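Local coordinates for protein sialidase B (Streptococcus pneumoniae serotype 4, PDB 4XJU) that hydrolyses the alpha-(2->3)-, alpha-(2->6)- and alpha-(2->8)-glycosidic linkages of terminal sialic acid residues in oligosaccharides, glycoproteins and glycolipids, at residues 554-559 with 614-619; 500-505 with 516-521; 208-213 with 288-293. The protein carries 1 engineered substitution. All coordinates share one frame; numbering follows the deposited sequence.

Contact 1 of 3, residues 554-559 with 614-619. With 19D ((1R,2R,3R,4R,5R,7R)-2-(acetylamino)-7-[(1R)-1,2-dihydroxyethyl]-4-fluoro-3-hydroxy-6,8-dioxabicyclo[3.2.1]octane-5-carboxylic acid), chain G.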
loop_
_atom_site.group_PDB
_atom_site.type_symbol
_atom_site.label_atom_id
_atom_site.label_comp_id
_atom_site.label_asym_id
_atom_site.label_seq_id
_atom_site.Cartn_x
_atom_site.Cartn_y
_atom_site.Cartn_z
ATOM N N GLN A 554 10.977 -1.407 2.902
ATOM C CA GLN A 554 10.895 -2.839 2.629
ATOM C C GLN A 554 11.526 -3.188 1.276
ATOM O O GLN A 554 11.357 -2.460 0.287
ATOM C CB GLN A 554 9.421 -3.271 2.615
ATOM C CG GLN A 554 9.230 -4.789 2.540
ATOM C CD GLN A 554 8.115 -5.194 1.586
ATOM O OE1 GLN A 554 7.623 -4.379 0.801
ATOM N NE2 GLN A 554 7.707 -6.455 1.655
ATOM N N VAL A 555 12.254 -4.303 1.238
ATOM C CA VAL A 555 12.805 -4.852 -0.006
ATOM C C VAL A 555 12.231 -6.255 -0.261
ATOM O O VAL A 555 12.167 -7.078 0.651
ATOM C CB VAL A 555 14.362 -4.886 0.046
ATOM C CG1 VAL A 555 14.842 -5.486 1.361
ATOM C CG2 VAL A 555 14.938 -5.659 -1.130
ATOM N N SER A 556 11.777 -6.524 -1.482
ATOM C CA SER A 556 11.297 -7.865 -1.790
ATOM C C SER A 556 12.340 -8.561 -2.647
ATOM O O SER A 556 13.136 -7.905 -3.326
ATOM C CB SER A 556 9.907 -7.850 -2.437
ATOM O OG SER A 556 9.831 -6.975 -3.540
ATOM N N ALA A 557 12.364 -9.888 -2.595
ATOM C CA ALA A 557 13.456 -10.651 -3.196
ATOM C C ALA A 557 12.994 -12.059 -3.560
ATOM O O ALA A 557 12.293 -12.695 -2.782
ATOM C CB ALA A 557 14.628 -10.732 -2.223
ATOM N N ILE A 558 13.416 -12.554 -4.722
ATOM C CA ILE A 558 13.147 -13.934 -5.083
ATOM C C ILE A 558 14.371 -14.577 -5.708
ATOM O O ILE A 558 15.240 -13.889 -6.242
ATOM C CB ILE A 558 12.011 -14.043 -6.109
ATOM C CG1 ILE A 558 12.352 -13.201 -7.332
ATOM C CG2 ILE A 558 10.653 -13.673 -5.474
ATOM C CD1 ILE A 558 11.477 -13.494 -8.566
ATOM N N LYS A 559 14.414 -15.903 -5.643
ATOM C CA LYS A 559 15.384 -16.681 -6.394
ATOM C C LYS A 559 14.720 -17.077 -7.706
ATOM O O LYS A 559 13.734 -17.822 -7.706
ATOM C CB LYS A 559 15.762 -17.941 -5.598
ATOM C CG LYS A 559 16.675 -18.921 -6.342
ATOM C CD LYS A 559 18.066 -18.341 -6.489
ATOM C CE LYS A 559 19.059 -19.420 -6.916
ATOM N NZ LYS A 559 18.442 -20.386 -7.856
ATOM N N ALA A 614 7.453 2.487 -3.243
ATOM C CA ALA A 614 7.692 2.185 -1.832
ATOM C C ALA A 614 7.731 0.691 -1.551
ATOM O O ALA A 614 8.596 -0.019 -2.077
ATOM C CB ALA A 614 6.678 2.893 -0.945
ATOM N N TYR A 615 6.823 0.195 -0.722
ATOM C CA TYR A 615 6.814 -1.247 -0.464
ATOM C C TYR A 615 6.439 -1.986 -1.740
ATOM O O TYR A 615 5.722 -1.454 -2.591
ATOM C CB TYR A 615 5.834 -1.626 0.654
ATOM C CG TYR A 615 6.303 -1.343 2.066
ATOM C CD1 TYR A 615 6.925 -0.146 2.396
ATOM C CD2 TYR A 615 6.070 -2.252 3.083
ATOM C CE1 TYR A 615 7.334 0.119 3.711
ATOM C CE2 TYR A 615 6.460 -1.994 4.390
ATOM C CZ TYR A 615 7.082 -0.812 4.699
ATOM O OH TYR A 615 7.456 -0.585 6.002
ATOM N N SER A 616 6.911 -3.222 -1.869
ATOM C CA SER A 616 6.690 -3.982 -3.094
ATOM C C SER A 616 6.658 -5.468 -2.820
ATOM O O SER A 616 7.104 -5.932 -1.768
ATOM C CB SER A 616 7.791 -3.690 -4.108
ATOM O OG SER A 616 9.059 -4.065 -3.598
ATOM N N ALA A 617 6.126 -6.204 -3.791
ATOM C CA ALA A 617 6.070 -7.651 -3.757
ATOM C C ALA A 617 6.477 -8.115 -5.141
ATOM O O ALA A 617 6.057 -7.539 -6.136
ATOM C CB ALA A 617 4.655 -8.104 -3.468
ATOM N N ILE A 618 7.291 -9.158 -5.219
ATOM C CA ILE A 618 7.632 -9.711 -6.514
ATOM C C ILE A 618 7.496 -11.214 -6.485
ATOM O O ILE A 618 7.720 -11.852 -5.449
ATOM C CB ILE A 618 9.038 -9.315 -6.997
ATOM C CG1 ILE A 618 10.076 -9.547 -5.911
ATOM C CG2 ILE A 618 9.068 -7.849 -7.467
ATOM C CD1 ILE A 618 11.480 -9.337 -6.426
ATOM N N THR A 619 7.132 -11.789 -7.622
ATOM C CA THR A 619 7.032 -13.238 -7.679
ATOM C C THR A 619 7.357 -13.717 -9.081
ATOM O O THR A 619 7.129 -12.991 -10.054
ATOM C CB THR A 619 5.632 -13.731 -7.216
ATOM O OG1 THR A 619 5.698 -15.119 -6.871
ATOM C CG2 THR A 619 4.572 -13.524 -8.312
HETATM C C1 19D G . 6.612 2.294 6.963
HETATM O O1A 19D G . 7.856 2.437 7.173
HETATM O O1B 19D G . 6.014 2.788 5.994
HETATM C C2 19D G . 5.854 1.482 7.980
HETATM C C3 19D G . 4.649 0.686 7.423
HETATM C C4 19D G . 4.443 -0.660 8.219
HETATM O O4 19D G . 3.103 -1.107 7.998
HETATM C C5 19D G . 4.702 -0.397 9.799
HETATM N N5 19D G . 4.506 -1.638 10.536
HETATM C C6 19D G . 6.040 0.354 9.950
HETATM O O6 19D G . 6.694 0.571 8.698
HETATM C C7 19D G . 5.713 1.812 10.261
HETATM O O7 19D G . 5.414 2.413 8.967
HETATM C C8 19D G . 6.748 2.611 11.082
HETATM O O8 19D G . 8.063 2.675 10.499
HETATM C C9 19D G . 6.885 2.047 12.493
HETATM O O9 19D G . 7.675 0.858 12.514
HETATM C C10 19D G . 4.031 -1.583 11.780
HETATM O O10 19D G . 3.753 -0.518 12.326
HETATM C C11 19D G . 3.853 -2.897 12.458
HETATM F F1 19D G . 3.776 1.359 7.349
HETATM O O HOH W 1 10.222 -2.204 -2.169
HETATM O O HOH W 2 6.025 -7.971 -0.305
#

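Contact 2 of 3, residues 500-505 with 516-521. With 19D ((1R,2R,3R,4R,5R,7R)-2-(acetylamino)-7-[(1R)-1,2-dihydroxyethyl]-4-fluoro-3-hydroxy-6,8-dioxabicyclo[3.2.1]octane-5-carboxylic acid), chain G.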
loop_
_atom_site.group_PDB
_atom_site.type_symbol
_atom_site.label_atom_id
_atom_site.label_comp_id
_atom_site.label_asym_id
_atom_site.label_seq_id
_atom_site.Cartn_x
_atom_site.Cartn_y
_atom_site.Cartn_z
ATOM N N ALA A 500 15.584 -0.391 14.571
ATOM C CA ALA A 500 15.439 -0.522 13.124
ATOM C C ALA A 500 14.110 -1.178 12.758
ATOM O O ALA A 500 13.655 -2.101 13.427
ATOM C CB ALA A 500 16.598 -1.317 12.535
ATOM N N THR A 501 13.497 -0.696 11.688
ATOM C CA THR A 501 12.392 -1.407 11.068
ATOM C C THR A 501 13.034 -2.398 10.111
ATOM O O THR A 501 13.108 -2.154 8.910
ATOM C CB THR A 501 11.475 -0.426 10.325
ATOM O OG1 THR A 501 11.041 0.585 11.244
ATOM C CG2 THR A 501 10.250 -1.135 9.757
ATOM N N ALA A 502 13.521 -3.513 10.656
ATOM C CA ALA A 502 14.391 -4.403 9.900
ATOM C C ALA A 502 13.578 -5.421 9.113
ATOM O O ALA A 502 13.688 -6.640 9.333
ATOM C CB ALA A 502 15.393 -5.092 10.819
ATOM N N GLU A 503 12.764 -4.912 8.193
ATOM C CA GLU A 503 11.941 -5.767 7.344
ATOM C C GLU A 503 12.844 -6.603 6.444
ATOM O O GLU A 503 13.672 -6.072 5.686
ATOM C CB GLU A 503 10.944 -4.924 6.543
ATOM C CG GLU A 503 9.917 -4.211 7.438
ATOM C CD GLU A 503 9.322 -2.975 6.789
ATOM O OE1 GLU A 503 8.185 -2.582 7.165
ATOM O OE2 GLU A 503 9.981 -2.392 5.894
ATOM N N ALA A 504 12.680 -7.920 6.548
ATOM C CA ALA A 504 13.618 -8.867 5.956
ATOM C C ALA A 504 12.878 -9.818 5.029
ATOM O O ALA A 504 11.774 -10.275 5.355
ATOM C CB ALA A 504 14.327 -9.649 7.057
ATOM N N GLN A 505 13.475 -10.117 3.875
ATOM C CA GLN A 505 12.939 -11.155 2.989
ATOM C C GLN A 505 14.051 -12.117 2.593
ATOM O O GLN A 505 15.211 -11.712 2.444
ATOM C CB GLN A 505 12.287 -10.529 1.749
ATOM C CG GLN A 505 10.947 -9.851 2.050
ATOM C CD GLN A 505 9.838 -10.844 2.324
ATOM O OE1 GLN A 505 9.119 -11.250 1.405
ATOM N NE2 GLN A 505 9.687 -11.242 3.593
ATOM N N THR A 516 19.174 -13.646 3.475
ATOM C CA THR A 516 18.121 -12.718 3.857
ATOM C C THR A 516 18.563 -11.301 3.527
ATOM O O THR A 516 19.655 -10.878 3.908
ATOM C CB THR A 516 17.853 -12.814 5.361
ATOM O OG1 THR A 516 17.550 -14.174 5.698
ATOM C CG2 THR A 516 16.682 -11.917 5.771
ATOM N N PHE A 517 17.708 -10.565 2.827
ATOM C CA PHE A 517 17.962 -9.160 2.531
ATOM C C PHE A 517 17.065 -8.298 3.407
ATOM O O PHE A 517 15.871 -8.579 3.540
ATOM C CB PHE A 517 17.683 -8.886 1.048
ATOM C CG PHE A 517 18.560 -9.673 0.120
ATOM C CD1 PHE A 517 19.848 -9.249 -0.156
ATOM C CD2 PHE A 517 18.104 -10.851 -0.459
ATOM C CE1 PHE A 517 20.665 -9.979 -1.011
ATOM C CE2 PHE A 517 18.918 -11.588 -1.311
ATOM C CZ PHE A 517 20.200 -11.142 -1.590
ATOM N N PHE A 518 17.615 -7.253 4.022
ATOM C CA PHE A 518 16.793 -6.473 4.943
ATOM C C PHE A 518 17.042 -4.974 5.018
ATOM O O PHE A 518 18.146 -4.484 4.735
ATOM C CB PHE A 518 16.737 -7.095 6.358
ATOM C CG PHE A 518 18.062 -7.161 7.079
ATOM C CD1 PHE A 518 18.975 -8.168 6.793
ATOM C CD2 PHE A 518 18.364 -6.253 8.090
ATOM C CE1 PHE A 518 20.183 -8.249 7.480
ATOM C CE2 PHE A 518 19.573 -6.323 8.774
ATOM C CZ PHE A 518 20.479 -7.323 8.469
ATOM N N ARG A 519 15.976 -4.274 5.397
ATOM C CA ARG A 519 15.974 -2.822 5.602
ATOM C C ARG A 519 16.783 -2.475 6.837
ATOM O O ARG A 519 16.748 -3.199 7.843
ATOM C CB ARG A 519 14.523 -2.363 5.803
ATOM C CG ARG A 519 14.307 -0.901 6.173
ATOM C CD ARG A 519 12.809 -0.626 6.228
ATOM N NE ARG A 519 12.470 0.658 6.842
ATOM C CZ ARG A 519 11.224 1.100 6.957
ATOM N NH1 ARG A 519 10.212 0.358 6.500
ATOM N NH2 ARG A 519 10.988 2.271 7.533
ATOM N N THR A 520 17.522 -1.372 6.764
ATOM C CA THR A 520 18.328 -0.919 7.895
ATOM C C THR A 520 18.107 0.568 8.176
ATOM O O THR A 520 17.232 1.204 7.592
ATOM C CB THR A 520 19.831 -1.164 7.657
ATOM O OG1 THR A 520 20.328 -0.220 6.700
ATOM C CG2 THR A 520 20.066 -2.583 7.126
ATOM N N THR A 521 18.924 1.116 9.065
ATOM C CA THR A 521 18.911 2.544 9.349
ATOM C C THR A 521 20.170 3.211 8.788
ATOM O O THR A 521 20.483 4.341 9.144
ATOM C CB THR A 521 18.847 2.791 10.855
ATOM O OG1 THR A 521 19.912 2.068 11.476
ATOM C CG2 THR A 521 17.520 2.300 11.433
HETATM C C1 19D G . 6.612 2.294 6.963
HETATM O O1A 19D G . 7.856 2.437 7.173
HETATM O O1B 19D G . 6.014 2.788 5.994
HETATM C C2 19D G . 5.854 1.482 7.980
HETATM C C3 19D G . 4.649 0.686 7.423
HETATM C C4 19D G . 4.443 -0.660 8.219
HETATM O O4 19D G . 3.103 -1.107 7.998
HETATM C C5 19D G . 4.702 -0.397 9.799
HETATM N N5 19D G . 4.506 -1.638 10.536
HETATM C C6 19D G . 6.040 0.354 9.950
HETATM O O6 19D G . 6.694 0.571 8.698
HETATM C C7 19D G . 5.713 1.812 10.261
HETATM O O7 19D G . 5.414 2.413 8.967
HETATM C C8 19D G . 6.748 2.611 11.082
HETATM O O8 19D G . 8.063 2.675 10.499
HETATM C C9 19D G . 6.885 2.047 12.493
HETATM O O9 19D G . 7.675 0.858 12.514
HETATM C C10 19D G . 4.031 -1.583 11.780
HETATM O O10 19D G . 3.753 -0.518 12.326
HETATM C C11 19D G . 3.853 -2.897 12.458
HETATM F F1 19D G . 3.776 1.359 7.349
#

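Contact 3 of 3, residues 208-213 with 288-293. With 19D ((1R,2R,3R,4R,5R,7R)-2-(acetylamino)-7-[(1R)-1,2-dihydroxyethyl]-4-fluoro-3-hydroxy-6,8-dioxabicyclo[3.2.1]octane-5-carboxylic acid), chain G; DMS (dimethyl sulfoxide), chain B.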
loop_
_atom_site.group_PDB
_atom_site.type_symbol
_atom_site.label_atom_id
_atom_site.label_comp_id
_atom_site.label_asym_id
_atom_site.label_seq_id
_atom_site.Cartn_x
_atom_site.Cartn_y
_atom_site.Cartn_z
ATOM N N ILE A 208 1.181 -2.303 1.858
ATOM C CA ILE A 208 1.858 -3.545 2.234
ATOM C C ILE A 208 1.445 -4.756 1.367
ATOM O O ILE A 208 0.939 -5.757 1.878
ATOM C CB ILE A 208 1.667 -3.879 3.736
ATOM C CG1 ILE A 208 1.665 -2.608 4.608
ATOM C CG2 ILE A 208 2.762 -4.816 4.205
ATOM C CD1 ILE A 208 2.930 -1.737 4.478
ATOM N N PRO A 209 1.695 -4.677 0.052
ATOM C CA PRO A 209 1.344 -5.780 -0.853
ATOM C C PRO A 209 2.252 -6.991 -0.680
ATOM O O PRO A 209 3.423 -6.847 -0.329
ATOM C CB PRO A 209 1.590 -5.181 -2.239
ATOM C CG PRO A 209 2.682 -4.160 -2.020
ATOM C CD PRO A 209 2.375 -3.572 -0.654
ATOM N N THR A 210 1.703 -8.179 -0.933
ATOM C CA THR A 210 2.500 -9.399 -1.012
ATOM C C THR A 210 2.091 -10.175 -2.272
ATOM O O THR A 210 1.001 -9.973 -2.799
ATOM C CB THR A 210 2.280 -10.301 0.198
ATOM O OG1 THR A 210 1.036 -10.996 0.041
ATOM C CG2 THR A 210 2.274 -9.494 1.512
ATOM N N LEU A 211 2.964 -11.068 -2.734
ATOM C CA LEU A 211 2.676 -11.959 -3.863
ATOM C C LEU A 211 3.377 -13.274 -3.608
ATOM O O LEU A 211 4.496 -13.298 -3.085
ATOM C CB LEU A 211 3.201 -11.400 -5.188
ATOM C CG LEU A 211 2.478 -10.251 -5.873
ATOM C CD1 LEU A 211 3.299 -9.756 -7.065
ATOM C CD2 LEU A 211 1.089 -10.728 -6.351
ATOM N N TYR A 212 2.724 -14.373 -3.974
ATOM C CA TYR A 212 3.302 -15.692 -3.781
ATOM C C TYR A 212 2.737 -16.652 -4.821
ATOM O O TYR A 212 1.521 -16.732 -4.995
ATOM C CB TYR A 212 2.995 -16.182 -2.365
ATOM C CG TYR A 212 3.845 -17.362 -1.927
ATOM C CD1 TYR A 212 3.546 -18.653 -2.351
ATOM C CD2 TYR A 212 4.929 -17.185 -1.075
ATOM C CE1 TYR A 212 4.319 -19.741 -1.952
ATOM C CE2 TYR A 212 5.706 -18.267 -0.659
ATOM C CZ TYR A 212 5.395 -19.540 -1.104
ATOM O OH TYR A 212 6.157 -20.627 -0.706
ATOM N N THR A 213 3.613 -17.373 -5.519
ATOM C CA THR A 213 3.141 -18.335 -6.529
ATOM C C THR A 213 2.976 -19.715 -5.918
ATOM O O THR A 213 3.944 -20.322 -5.443
ATOM C CB THR A 213 4.092 -18.437 -7.732
ATOM O OG1 THR A 213 4.296 -17.132 -8.293
ATOM C CG2 THR A 213 3.488 -19.370 -8.807
ATOM N N ILE A 288 -2.022 -5.866 10.643
ATOM C CA ILE A 288 -1.084 -5.073 9.849
ATOM C C ILE A 288 0.136 -5.911 9.500
ATOM O O ILE A 288 0.574 -6.708 10.323
ATOM C CB ILE A 288 -0.686 -3.761 10.604
ATOM C CG1 ILE A 288 0.329 -2.937 9.817
ATOM C CG2 ILE A 288 -0.159 -4.054 12.016
ATOM C CD1 ILE A 288 0.502 -1.550 10.405
ATOM N N ASP A 289 0.652 -5.740 8.283
ATOM C CA ASP A 289 1.856 -6.426 7.789
ATOM C C ASP A 289 1.692 -7.944 7.683
ATOM O O ASP A 289 2.043 -8.673 8.606
ATOM C CB ASP A 289 3.079 -6.105 8.659
ATOM C CG ASP A 289 3.494 -4.657 8.574
ATOM O OD1 ASP A 289 2.972 -3.940 7.701
ATOM O OD2 ASP A 289 4.346 -4.232 9.391
ATOM N N SER A 290 1.186 -8.407 6.545
ATOM C CA SER A 290 0.956 -9.835 6.329
ATOM C C SER A 290 2.085 -10.481 5.533
ATOM O O SER A 290 2.908 -9.801 4.909
ATOM C CB SER A 290 -0.376 -10.078 5.604
ATOM O OG SER A 290 -0.414 -9.445 4.331
ATOM N N SER A 291 2.106 -11.808 5.528
ATOM C CA SER A 291 3.166 -12.552 4.866
ATOM C C SER A 291 2.611 -13.942 4.593
ATOM O O SER A 291 1.881 -14.482 5.431
ATOM C CB SER A 291 4.387 -12.615 5.786
ATOM O OG SER A 291 5.485 -13.201 5.124
ATOM N N ILE A 292 2.963 -14.511 3.437
ATOM C CA ILE A 292 2.361 -15.753 2.936
ATOM C C ILE A 292 3.434 -16.805 2.682
ATOM O O ILE A 292 4.562 -16.473 2.304
ATOM C CB ILE A 292 1.684 -15.525 1.552
ATOM C CG1 ILE A 292 0.580 -14.487 1.615
ATOM C CG2 ILE A 292 1.094 -16.827 0.965
ATOM C CD1 ILE A 292 0.071 -14.155 0.204
ATOM N N VAL A 293 3.071 -18.074 2.861
ATOM C CA VAL A 293 3.921 -19.185 2.437
ATOM C C VAL A 293 3.029 -20.386 2.137
ATOM O O VAL A 293 1.895 -20.466 2.635
ATOM C CB VAL A 293 4.950 -19.544 3.519
ATOM C CG1 VAL A 293 4.312 -20.431 4.604
ATOM C CG2 VAL A 293 6.164 -20.224 2.889
HETATM C C1 19D G . 6.612 2.294 6.963
HETATM O O1A 19D G . 7.856 2.437 7.173
HETATM O O1B 19D G . 6.014 2.788 5.994
HETATM C C2 19D G . 5.854 1.482 7.980
HETATM C C3 19D G . 4.649 0.686 7.423
HETATM C C4 19D G . 4.443 -0.660 8.219
HETATM O O4 19D G . 3.103 -1.107 7.998
HETATM C C5 19D G . 4.702 -0.397 9.799
HETATM N N5 19D G . 4.506 -1.638 10.536
HETATM C C6 19D G . 6.040 0.354 9.950
HETATM O O6 19D G . 6.694 0.571 8.698
HETATM C C7 19D G . 5.713 1.812 10.261
HETATM O O7 19D G . 5.414 2.413 8.967
HETATM C C8 19D G . 6.748 2.611 11.082
HETATM O O8 19D G . 8.063 2.675 10.499
HETATM C C9 19D G . 6.885 2.047 12.493
HETATM O O9 19D G . 7.675 0.858 12.514
HETATM C C10 19D G . 4.031 -1.583 11.780
HETATM O O10 19D G . 3.753 -0.518 12.326
HETATM C C11 19D G . 3.853 -2.897 12.458
HETATM F F1 19D G . 3.776 1.359 7.349
HETATM S S DMS B . 7.346 -18.462 -4.226
HETATM O O DMS B . 6.743 -17.510 -5.226
HETATM C C1 DMS B . 7.550 -20.087 -4.990
HETATM C C2 DMS B . 9.087 -17.999 -3.977
HETATM O O HOH W 3 -0.128 -6.879 4.331
#

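Contact 1 of 3, residues 554-559 with 614-619
CB of Q554 lies over the centre of one face of the Y615 ring, a CH-pi contact with 3.6 Å from CB to the ring centroid. The two segments are the innermost strands of successive blades of the sialidase beta-propeller and run nearly parallel, their axes 6.2 Å apart. Q554 places CG anti to the backbone N (chi1 -172°), crosses the ring at about a right angle and bends at chi2, which brings its amide to the opposite backbone. There OE1 accepts S616 N at 3.0 Å, while NE2 holds P454 O and a water that donates to S616 O. Glutamine suits the place because its CB methylene covers the ring and its amide both gives and accepts. Y615, the nucleophile by similarity, directs its hydroxyl at the ligand and E503, with OH 3.0 Å from 19D O6. Farther along, S556 OG and S616 OG share a hydrogen bond of 3.0 Å. Serines are small enough to meet between the strands, and S616 OG has a second partner in S573. Beyond them I558 and I618 supply the apolar filling: CG1 of I558 is 4.1 Å from CD1 of I618, and I558 CG2 rests 3.5 Å from I618 O.

Contact 2 of 3, residues 500-505 with 516-521
R519 reaches along T501 and E503 to the bound ligand 19D, its side chain lying beside both and pointing the same way as they do. CG stands anti to the backbone N (chi1 174°) and the chain stays extended to NE, which carries the guanidinium the full length of the residue. CB, CG and CD pass the carbonyl oxygen of T501 in turn, CD coming to 3.1 Å from T501 O; CD is also 3.4 Å from E503 OE2. NE is held by Y551 O, outside the hairpin, which helps fix the rotation of the flat group. CZ has T501 CB over one face, 3.7 Å above the plane, so a short branched residue serves as a lid here. NH1 forms a salt bridge to E503 OE2 (2.8 Å), lying above the carboxylate plane, which is turned 71° from the guanidinium. NH1 and NH2 both donate to carboxylate oxygen 19D O1A, each at 3.2 Å, and this acceptor lies in the guanidinium plane at its edge.

The base of R519 is tied down by its N, which donates to E503 O at 2.9 Å. Beyond it the chains become antiparallel strands: Q505 and F517 form a hydrogen-bonded pair with both backbone bonds made, and A504 faces F518 in a non-hydrogen-bonded pair. Alanine suits that close position, its CB 3.6 Å from F518 CB, with L476 packed against both residues. E503 OE1 lies close to Y615 OH, a probable hydrogen bond. The arginine triad that holds the substrate carboxylate is a hallmark of sialidases, and R519, just past the hairpin strand, probably forms it with R207 and R581.

Contact 3 of 3, residues 208-213 with 288-293
Y212 lays its ring beside V293 and crosses I292, while T210 meets the other end of that isoleucine. With CG anti to the backbone N (chi1 -165°), Y212 swings across to the facing strand. Its CB is 3.9 Å from I292 CG2, CD2 is 3.5 Å from I292 O, and V293 CA stands over one ring face, 4.1 Å from the centroid. Dimethyl sulfoxide, probably from the crystallisation liquor, takes the opposite face with its sulfur 3.8 Å from Y212 CZ, and its oxygen accepts T213 N. A broad ring suits this partly exposed end, where it covers backbone as well as side chains.

I292 fills the middle: its unbranched arm carries CD1 to 3.3 Å from T210 OG1. That hydroxyl is hydrogen-bonded to S222 OG, while the methyl CG2 of T210 lies 3.5 Å from S290 O. No direct hydrogen bond crosses between the segments; a water instead joins I208 O and S290 OG, which also bonds S222 OG. At the ligand end D289 uses both carboxylate oxygens, OD1 accepting 19D O4 at 2.9 Å and OD2 accepting 19D N5 at 2.8 Å.

The two segments run almost parallel as the innermost strands of successive propeller blades; strand 219-226 pairs with 208-213 and strand 301-308 with 288-293, while strand 451-459 touches both segments.

Overall arrangement
The three contacts line the ligand pocket at the centre of the propeller, and each touches 19D. Contacts 1 and 2 have centres about 12 Å apart and meet where Y615 OH lies beside E503 OE1, bringing the presumed nucleophile to the predicted active-site glutamate. Contacts 1 and 3, about 10 Å apart between centres, abut through T619 OG1 and T213 OG1 (2.8 Å, probably hydrogen-bonded) and through Y615 CD2 against I208 CD1 at 3.5 Å. Contacts 2 and 3 do not touch, their nearest atoms being about 5 Å apart, yet the ligand bridges them. R207, R226, N314 and R581 add further hydrogen bonds to it.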